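PDB 3FW2: thiol-disulfide oxidoreductase, which is a putative thiol-disulfide oxidoreductase of the TlpA-like family, this chain being its C-terminal thioredoxin-like domain. Local coordinates for the interface of chains A and B. Numbering follows the deposited sequence. Chains: chain A/B, thiol-disulfide oxidoreductase.

The interface of chains A and B. Residues chain A 44-45, 104; chain B 45, 47, 115-117.
The indole of A:Trp44 lies under the B:Lys116 chain, whose CB sits over the middle of one ring face, 3.7 Å from the centroid of the five-membered ring, in a CH-pi contact. With CG flanked by backbone N and C (chi1 73°), this chain starts back over the pyrrole and CD nears A:Trp44 CG; bends at chi3 and chi4 then carry the amine NZ away from the ring. The backbone N of B:Ile117 follows on the same face, nearer the rim, and CG1 reaches A:Trp44 CZ3 (3.7 Å) from just beyond the ring. A:Leu104 packs CD1 on B:Lys116 CA, and its backbone N gives a nearly straight hydrogen bond of 2.8 Å to B:Tyr115 O. Past the benzene end, the two Asn45 amides meet with planes 46° apart: ND2 of B:Asn45 donates in its own amide plane to OD1 of A:Asn45 (2.9 Å), and weakly to A:Trp44 O. That carbonyl also shares a water with B:Ser47 OG and B:Ile117 O, a polar border to the apolar patch. A:Trp44 and A:Asn45 lie between strand 35-41 and helix 48-64, where thioredoxins carry WCXXC; here asparagine and isoleucine replace the two cysteines, so this site has no CXXC disulfide. B:Tyr115 to B:Ile117 run into a proline at the thioredoxin cis-proline position, before strand 119-123. The two-fold interface joins surfaces matching the thioredoxin active site; the structure alone does not show that this dimer forms in cells.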
loop_
_atom_site.group_PDB
_atom_site.type_symbol
_atom_site.label_atom_id
_atom_site.label_comp_id
_atom_site.label_asym_id
_atom_site.label_seq_id
_atom_site.Cartn_x
_atom_site.Cartn_y
_atom_site.Cartn_z
ATOM N N TRP A 44 -5.252 6.638 -3.711
ATOM C CA TRP A 44 -4.676 7.096 -2.463
ATOM C C TRP A 44 -3.124 7.084 -2.452
ATOM O O TRP A 44 -2.480 7.448 -1.413
ATOM C CB TRP A 44 -5.246 6.286 -1.275
ATOM C CG TRP A 44 -5.097 4.776 -1.301
ATOM C CD1 TRP A 44 -6.082 3.873 -1.575
ATOM C CD2 TRP A 44 -3.928 4.014 -1.000
ATOM N NE1 TRP A 44 -5.593 2.602 -1.458
ATOM C CE2 TRP A 44 -4.274 2.661 -1.101
ATOM C CE3 TRP A 44 -2.604 4.348 -0.630
ATOM C CZ2 TRP A 44 -3.349 1.614 -0.878
ATOM C CZ3 TRP A 44 -1.684 3.287 -0.405
ATOM C CH2 TRP A 44 -2.063 1.955 -0.544
ATOM N N ASN A 45 -2.511 6.678 -3.586
ATOM C CA ASN A 45 -1.067 6.804 -3.763
ATOM C C ASN A 45 -0.738 7.478 -5.081
ATOM O O ASN A 45 -0.206 6.870 -5.964
ATOM C CB ASN A 45 -0.446 5.403 -3.711
ATOM C CG ASN A 45 1.051 5.431 -3.789
ATOM O OD1 ASN A 45 1.678 6.173 -3.078
ATOM N ND2 ASN A 45 1.604 4.618 -4.658
ATOM N N LEU A 104 -5.585 -2.882 0.532
ATOM C CA LEU A 104 -4.506 -3.806 0.814
ATOM C C LEU A 104 -4.978 -5.166 1.289
ATOM O O LEU A 104 -4.229 -6.097 1.301
ATOM C CB LEU A 104 -3.536 -3.228 1.858
ATOM C CG LEU A 104 -2.954 -1.938 1.334
ATOM C CD1 LEU A 104 -2.123 -1.154 2.473
ATOM C CD2 LEU A 104 -2.179 -2.045 0.023
ATOM N N ASN B 45 4.925 6.482 -0.345
ATOM C CA ASN B 45 3.545 6.973 -0.406
ATOM C C ASN B 45 3.556 8.478 -0.204
ATOM O O ASN B 45 3.061 8.966 0.798
ATOM C CB ASN B 45 2.731 6.248 0.685
ATOM C CG ASN B 45 1.263 6.668 0.745
ATOM O OD1 ASN B 45 0.736 6.817 1.840
ATOM N ND2 ASN B 45 0.620 6.799 -0.402
ATOM N N SER B 47 1.798 11.008 -0.740
ATOM C CA SER B 47 0.459 11.567 -0.927
ATOM C C SER B 47 0.088 12.733 -0.062
ATOM O O SER B 47 0.723 13.032 0.964
ATOM C CB SER B 47 -0.556 10.464 -0.581
ATOM O OG SER B 47 -0.581 10.180 0.834
ATOM N N TYR B 115 -5.882 -1.262 5.395
ATOM C CA TYR B 115 -6.453 -1.352 4.040
ATOM C C TYR B 115 -5.887 -0.276 3.123
ATOM O O TYR B 115 -5.926 -0.438 1.908
ATOM C CB TYR B 115 -7.947 -1.259 4.068
ATOM C CG TYR B 115 -8.515 -0.105 4.855
ATOM C CD1 TYR B 115 -8.775 1.116 4.260
ATOM C CD2 TYR B 115 -8.878 -0.270 6.214
ATOM C CE1 TYR B 115 -9.353 2.169 4.984
ATOM C CE2 TYR B 115 -9.433 0.788 6.939
ATOM C CZ TYR B 115 -9.655 1.992 6.323
ATOM O OH TYR B 115 -10.210 3.030 7.023
ATOM N N LYS B 116 -5.275 0.731 3.714
ATOM C CA LYS B 116 -4.517 1.751 2.966
ATOM C C LYS B 116 -3.561 2.447 3.927
ATOM O O LYS B 116 -3.669 2.279 5.155
ATOM C CB LYS B 116 -5.462 2.755 2.321
ATOM C CG LYS B 116 -6.127 3.722 3.253
ATOM C CD LYS B 116 -6.814 4.843 2.449
ATOM C CE LYS B 116 -8.109 5.232 3.104
ATOM N NZ LYS B 116 -7.834 5.760 4.457
ATOM N N ILE B 117 -2.613 3.217 3.389
ATOM C CA ILE B 117 -1.749 4.018 4.201
ATOM C C ILE B 117 -1.923 5.498 3.753
ATOM O O ILE B 117 -2.288 5.790 2.605
ATOM C CB ILE B 117 -0.268 3.621 4.158
ATOM C CG1 ILE B 117 0.218 3.347 2.735
ATOM C CG2 ILE B 117 -0.042 2.397 5.039
ATOM C CD1 ILE B 117 1.755 3.145 2.629
HETATM O O HOH W 1 -2.457 8.028 1.054
#